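Long-range contact in hydrogenase maturation factor (Thermoanaerobacter tengcongensis, PDB 3VTH), which probably transfers the carbamoyl group of carbamoyl phosphate to the C-terminal cysteine of HypE, using ATP, during [NiFe]-hydrogenase maturation: residues 685-699 with 713-727. Numbering follows the deposited sequence.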
loop_
_atom_site.group_PDB
_atom_site.type_symbol
_atom_site.label_atom_id
_atom_site.label_comp_id
_atom_site.label_asym_id
_atom_site.label_seq_id
_atom_site.Cartn_x
_atom_site.Cartn_y
_atom_site.Cartn_z
ATOM N N ALA A 685 -29.146 -0.039 -1.105
ATOM C CA ALA A 685 -28.784 1.360 -0.939
ATOM C C ALA A 685 -29.953 2.301 -1.207
ATOM O O ALA A 685 -30.124 3.297 -0.498
ATOM C CB ALA A 685 -27.545 1.741 -1.801
ATOM N N ASN A 686 -30.763 1.986 -2.217
ATOM C CA ASN A 686 -31.908 2.818 -2.551
ATOM C C ASN A 686 -33.013 2.735 -1.497
ATOM O O ASN A 686 -33.626 3.751 -1.151
ATOM C CB ASN A 686 -32.452 2.461 -3.932
ATOM C CG ASN A 686 -31.845 3.313 -5.018
ATOM O OD1 ASN A 686 -32.199 4.471 -5.173
ATOM N ND2 ASN A 686 -30.886 2.756 -5.742
ATOM N N LEU A 687 -33.249 1.521 -0.998
ATOM C CA LEU A 687 -34.181 1.290 0.107
ATOM C C LEU A 687 -33.782 2.125 1.324
ATOM O O LEU A 687 -34.611 2.794 1.923
ATOM C CB LEU A 687 -34.219 -0.195 0.477
ATOM C CG LEU A 687 -35.082 -1.104 -0.396
ATOM C CD1 LEU A 687 -34.687 -2.556 -0.177
ATOM C CD2 LEU A 687 -36.597 -0.890 -0.124
ATOM N N ILE A 688 -32.492 2.099 1.648
ATOM C CA ILE A 688 -31.970 2.788 2.820
ATOM C C ILE A 688 -32.058 4.311 2.661
ATOM O O ILE A 688 -32.490 5.013 3.587
ATOM C CB ILE A 688 -30.554 2.293 3.156
ATOM C CG1 ILE A 688 -30.621 0.806 3.536
ATOM C CG2 ILE A 688 -29.948 3.102 4.299
ATOM C CD1 ILE A 688 -29.264 0.100 3.483
ATOM N N ARG A 689 -31.702 4.817 1.478
ATOM C CA ARG A 689 -31.868 6.247 1.180
ATOM C C ARG A 689 -33.325 6.718 1.334
ATOM O O ARG A 689 -33.583 7.798 1.875
ATOM C CB ARG A 689 -31.329 6.591 -0.221
ATOM C CG ARG A 689 -31.634 8.029 -0.680
ATOM C CD ARG A 689 -30.818 8.429 -1.899
ATOM N NE ARG A 689 -31.270 7.730 -3.096
ATOM C CZ ARG A 689 -30.777 7.912 -4.318
ATOM N NH1 ARG A 689 -29.795 8.788 -4.551
ATOM N NH2 ARG A 689 -31.279 7.205 -5.314
ATOM N N LYS A 690 -34.265 5.910 0.843
ATOM C CA LYS A 690 -35.690 6.237 0.939
ATOM C C LYS A 690 -36.107 6.361 2.416
ATOM O O LYS A 690 -36.817 7.292 2.777
ATOM C CB LYS A 690 -36.541 5.190 0.197
ATOM C CG LYS A 690 -37.825 5.726 -0.434
ATOM C CD LYS A 690 -39.023 5.570 0.487
ATOM C CE LYS A 690 -40.111 6.595 0.181
ATOM N NZ LYS A 690 -39.679 7.980 0.563
ATOM N N GLU A 691 -35.624 5.445 3.260
ATOM C CA GLU A 691 -35.885 5.471 4.709
ATOM C C GLU A 691 -35.223 6.639 5.449
ATOM O O GLU A 691 -35.855 7.275 6.292
ATOM C CB GLU A 691 -35.429 4.167 5.369
ATOM C CG GLU A 691 -36.408 3.009 5.300
ATOM C CD GLU A 691 -35.887 1.764 6.028
ATOM O OE1 GLU A 691 -34.951 1.110 5.507
ATOM O OE2 GLU A 691 -36.412 1.440 7.122
ATOM N N THR A 692 -33.957 6.915 5.133
ATOM C CA THR A 692 -33.111 7.798 5.954
ATOM C C THR A 692 -32.785 9.163 5.339
ATOM O O THR A 692 -32.342 10.063 6.045
ATOM C CB THR A 692 -31.768 7.117 6.291
ATOM O OG1 THR A 692 -31.083 6.787 5.072
ATOM C CG2 THR A 692 -31.987 5.836 7.111
ATOM N N GLY A 693 -32.979 9.315 4.031
ATOM C CA GLY A 693 -32.548 10.528 3.331
ATOM C C GLY A 693 -31.045 10.576 3.035
ATOM O O GLY A 693 -30.586 11.492 2.358
ATOM N N ILE A 694 -30.281 9.592 3.523
ATOM C CA ILE A 694 -28.816 9.553 3.317
ATOM C C ILE A 694 -28.438 9.289 1.857
ATOM O O ILE A 694 -28.904 8.328 1.249
ATOM C CB ILE A 694 -28.117 8.555 4.279
ATOM C CG1 ILE A 694 -28.342 9.004 5.729
ATOM C CG2 ILE A 694 -26.610 8.440 3.967
ATOM C CD1 ILE A 694 -27.919 7.992 6.768
ATOM N N ASN A 695 -27.600 10.167 1.310
ATOM C CA ASN A 695 -27.227 10.148 -0.112
ATOM C C ASN A 695 -25.731 9.863 -0.381
ATOM O O ASN A 695 -25.292 9.807 -1.543
ATOM C CB ASN A 695 -27.655 11.466 -0.784
ATOM C CG ASN A 695 -27.654 11.375 -2.304
ATOM O OD1 ASN A 695 -28.336 10.522 -2.899
ATOM N ND2 ASN A 695 -26.880 12.251 -2.942
ATOM N N LYS A 696 -24.959 9.690 0.695
ATOM C CA LYS A 696 -23.546 9.336 0.593
ATOM C C LYS A 696 -23.380 7.845 0.842
ATOM O O LYS A 696 -23.919 7.304 1.827
ATOM C CB LYS A 696 -22.697 10.114 1.597
ATOM C CG LYS A 696 -22.584 11.633 1.307
ATOM C CD LYS A 696 -21.523 12.259 2.199
ATOM C CE LYS A 696 -21.349 13.770 1.936
ATOM N NZ LYS A 696 -22.560 14.559 2.254
ATOM N N VAL A 697 -22.640 7.201 -0.060
ATOM C CA VAL A 697 -22.389 5.771 0.004
ATOM C C VAL A 697 -20.886 5.536 -0.018
ATOM O O VAL A 697 -20.185 6.062 -0.895
ATOM C CB VAL A 697 -22.993 5.034 -1.196
ATOM C CG1 VAL A 697 -22.674 3.520 -1.115
ATOM C CG2 VAL A 697 -24.503 5.264 -1.272
ATOM N N VAL A 698 -20.406 4.748 0.944
ATOM C CA VAL A 698 -19.003 4.371 1.039
ATOM C C VAL A 698 -18.864 2.869 0.741
ATOM O O VAL A 698 -19.572 2.042 1.328
ATOM C CB VAL A 698 -18.436 4.672 2.458
ATOM C CG1 VAL A 698 -17.033 4.098 2.618
ATOM C CG2 VAL A 698 -18.434 6.172 2.735
ATOM N N LEU A 699 -17.936 2.526 -0.152
ATOM C CA LEU A 699 -17.667 1.134 -0.479
ATOM C C LEU A 699 -16.291 0.778 0.029
ATOM O O LEU A 699 -15.311 1.432 -0.330
ATOM C CB LEU A 699 -17.725 0.898 -2.005
ATOM C CG LEU A 699 -18.899 1.521 -2.775
ATOM C CD1 LEU A 699 -18.664 1.409 -4.304
ATOM C CD2 LEU A 699 -20.218 0.870 -2.393
ATOM N N LEU A 713 -20.734 -0.686 -9.447
ATOM C CA LEU A 713 -21.528 -0.177 -8.338
ATOM C C LEU A 713 -21.390 1.331 -8.233
ATOM O O LEU A 713 -22.386 2.021 -8.074
ATOM C CB LEU A 713 -21.148 -0.874 -7.025
ATOM C CG LEU A 713 -22.132 -0.926 -5.859
ATOM C CD1 LEU A 713 -23.586 -1.194 -6.261
ATOM C CD2 LEU A 713 -21.631 -1.995 -4.870
ATOM N N ILE A 714 -20.169 1.847 -8.365
ATOM C CA ILE A 714 -19.965 3.292 -8.378
ATOM C C ILE A 714 -20.765 3.937 -9.521
ATOM O O ILE A 714 -21.429 4.951 -9.324
ATOM C CB ILE A 714 -18.472 3.693 -8.498
ATOM C CG1 ILE A 714 -17.702 3.393 -7.210
ATOM C CG2 ILE A 714 -18.329 5.191 -8.859
ATOM C CD1 ILE A 714 -16.174 3.635 -7.332
ATOM N N GLU A 715 -20.704 3.348 -10.712
ATOM C CA GLU A 715 -21.435 3.893 -11.860
ATOM C C GLU A 715 -22.946 3.871 -11.632
ATOM O O GLU A 715 -23.605 4.906 -11.776
ATOM C CB GLU A 715 -21.082 3.147 -13.142
ATOM C CG GLU A 715 -19.648 3.415 -13.656
ATOM C CD GLU A 715 -19.271 2.527 -14.839
ATOM O OE1 GLU A 715 -20.125 1.748 -15.310
ATOM O OE2 GLU A 715 -18.130 2.617 -15.315
ATOM N N LYS A 716 -23.476 2.703 -11.261
ATOM C CA LYS A 716 -24.917 2.528 -11.086
ATOM C C LYS A 716 -25.494 3.465 -10.011
ATOM O O LYS A 716 -26.533 4.092 -10.216
ATOM C CB LYS A 716 -25.261 1.073 -10.764
ATOM C CG LYS A 716 -26.726 0.769 -10.996
ATOM C CD LYS A 716 -27.094 -0.677 -10.732
ATOM C CE LYS A 716 -28.421 -0.965 -11.422
ATOM N NZ LYS A 716 -29.070 -2.189 -10.899
ATOM N N LEU A 717 -24.791 3.559 -8.886
ATOM C CA LEU A 717 -25.198 4.413 -7.779
ATOM C C LEU A 717 -25.099 5.886 -8.152
ATOM O O LEU A 717 -25.993 6.674 -7.809
ATOM C CB LEU A 717 -24.349 4.118 -6.533
ATOM C CG LEU A 717 -24.542 2.791 -5.788
ATOM C CD1 LEU A 717 -23.372 2.573 -4.822
ATOM C CD2 LEU A 717 -25.885 2.783 -5.039
ATOM N N SER A 718 -24.020 6.254 -8.849
ATOM C CA SER A 718 -23.829 7.632 -9.320
ATOM C C SER A 718 -24.922 8.062 -10.286
ATOM O O SER A 718 -25.393 9.196 -10.222
ATOM C CB SER A 718 -22.452 7.828 -9.974
ATOM O OG SER A 718 -21.424 7.829 -8.994
ATOM N N LEU A 719 -25.340 7.156 -11.164
ATOM C CA LEU A 719 -26.409 7.457 -12.113
ATOM C C LEU A 719 -27.750 7.674 -11.412
ATOM O O LEU A 719 -28.639 8.296 -11.976
ATOM C CB LEU A 719 -26.544 6.365 -13.185
ATOM C CG LEU A 719 -25.383 6.124 -14.162
ATOM C CD1 LEU A 719 -25.650 4.883 -15.021
ATOM C CD2 LEU A 719 -25.108 7.333 -15.045
ATOM N N SER A 720 -27.880 7.156 -10.187
ATOM C CA SER A 720 -29.092 7.343 -9.375
ATOM C C SER A 720 -28.964 8.458 -8.339
ATOM O O SER A 720 -29.755 8.539 -7.391
ATOM C CB SER A 720 -29.498 6.037 -8.695
ATOM O OG SER A 720 -30.158 5.198 -9.631
ATOM N N GLY A 721 -27.959 9.304 -8.518
ATOM C CA GLY A 721 -27.823 10.509 -7.722
ATOM C C GLY A 721 -26.991 10.427 -6.460
ATOM O O GLY A 721 -26.767 11.450 -5.827
ATOM N N PHE A 722 -26.538 9.228 -6.083
ATOM C CA PHE A 722 -25.700 9.072 -4.890
ATOM C C PHE A 722 -24.347 9.744 -5.064
ATOM O O PHE A 722 -23.796 9.765 -6.171
ATOM C CB PHE A 722 -25.430 7.593 -4.599
ATOM C CG PHE A 722 -26.592 6.856 -4.031
ATOM C CD1 PHE A 722 -26.874 6.930 -2.677
ATOM C CD2 PHE A 722 -27.396 6.061 -4.846
ATOM C CE1 PHE A 722 -27.929 6.225 -2.128
ATOM C CE2 PHE A 722 -28.466 5.364 -4.310
ATOM C CZ PHE A 722 -28.733 5.445 -2.942
ATOM N N GLU A 723 -23.806 10.268 -3.968
ATOM C CA GLU A 723 -22.391 10.627 -3.900
ATOM C C GLU A 723 -21.637 9.406 -3.369
ATOM O O GLU A 723 -21.845 8.985 -2.223
ATOM C CB GLU A 723 -22.174 11.800 -2.957
ATOM C CG GLU A 723 -22.902 13.071 -3.355
ATOM C CD GLU A 723 -23.210 13.939 -2.146
ATOM O OE1 GLU A 723 -22.243 14.517 -1.600
ATOM O OE2 GLU A 723 -24.407 14.013 -1.735
ATOM N N VAL A 724 -20.771 8.836 -4.203
ATOM C CA VAL A 724 -20.159 7.552 -3.895
ATOM C C VAL A 724 -18.673 7.708 -3.637
ATOM O O VAL A 724 -17.982 8.435 -4.357
ATOM C CB VAL A 724 -20.401 6.515 -5.026
ATOM C CG1 VAL A 724 -19.934 5.125 -4.580
ATOM C CG2 VAL A 724 -21.881 6.494 -5.415
ATOM N N TYR A 725 -18.201 7.028 -2.596
ATOM C CA TYR A 725 -16.812 7.078 -2.187
ATOM C C TYR A 725 -16.235 5.678 -2.032
ATOM O O TYR A 725 -16.914 4.755 -1.567
ATOM C CB TYR A 725 -16.684 7.810 -0.855
ATOM C CG TYR A 725 -17.300 9.194 -0.827
ATOM C CD1 TYR A 725 -16.515 10.331 -1.017
ATOM C CD2 TYR A 725 -18.670 9.364 -0.592
ATOM C CE1 TYR A 725 -17.084 11.621 -0.979
ATOM C CE2 TYR A 725 -19.248 10.630 -0.553
ATOM C CZ TYR A 725 -18.449 11.754 -0.744
ATOM O OH TYR A 725 -19.037 13.002 -0.703
ATOM N N SER A 726 -14.971 5.521 -2.420
ATOM C CA SER A 726 -14.228 4.327 -2.040
ATOM C C SER A 726 -12.774 4.676 -1.767
ATOM O O SER A 726 -12.341 5.796 -2.029
ATOM C CB SER A 726 -14.342 3.214 -3.083
ATOM O OG SER A 726 -13.947 1.974 -2.489
ATOM N N ASN A 727 -12.047 3.717 -1.220
ATOM C CA ASN A 727 -10.652 3.881 -0.855
ATOM C C ASN A 727 -9.786 4.168 -2.052
ATOM O O ASN A 727 -10.064 3.696 -3.165
ATOM C CB ASN A 727 -10.121 2.630 -0.148
ATOM C CG ASN A 727 -10.696 2.471 1.260
ATOM O OD1 ASN A 727 -10.287 3.168 2.201
ATOM N ND2 ASN A 727 -11.652 1.579 1.400
#
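Strands 696-699 and 723-726 run parallel, their axes 4.7 Å apart at closest approach and crossing at -22°; E723 N to N695 O, V697 N to E723 O, Y725 N to V697 O and L699 N to Y725 O join them. Beside the start of the two strands, R689, near the end of helix 666-692, shows how one guanidinium can serve two purposes at once. It lies flat on a face of the F722 ring, planes 6° apart and R689 CZ 3.7 Å from the ring centroid, a cation-pi stack. Within its own plane, NH1 and NH2 both grip S720 O, at 2.9 Å each, while NH1 also bonds N695 OD1 at 2.8 Å. The bend at chi3 (71°) in an otherwise extended chain turns the group over the ring. N695 sends ND2 to G721 O at 3.0 Å and, at 3.3 Å, to E723 OE2 on its anti lone pair. An alanine in place of R689 would probably take the guanidinium off the F722 ring and leave S720 O and N695 OD1 without the donors that grip them. G721, at positive phi, is the C-prime residue of the Schellman motif closing helix 707-719, and S720 O thus belongs to that turn. On the face toward helix 707-719, V697 CG2 presses on F722 CD1 at 3.2 Å, V697 CG1 meets L717 CD1, and L699 CD1 packs on I714 CG1. Across the sheet K696 runs obliquely past Y725; its amine is salt-bridged to E499, with E723 only a long second partner. Strand 696-700, helix 707-719 and strand 723-726 form a beta-alpha-beta crossover in the second Kae1-like subdomain, of actin-type ATPase fold; the N727 side chain, after strand 723-726, lies about 10 Å from the bound iron.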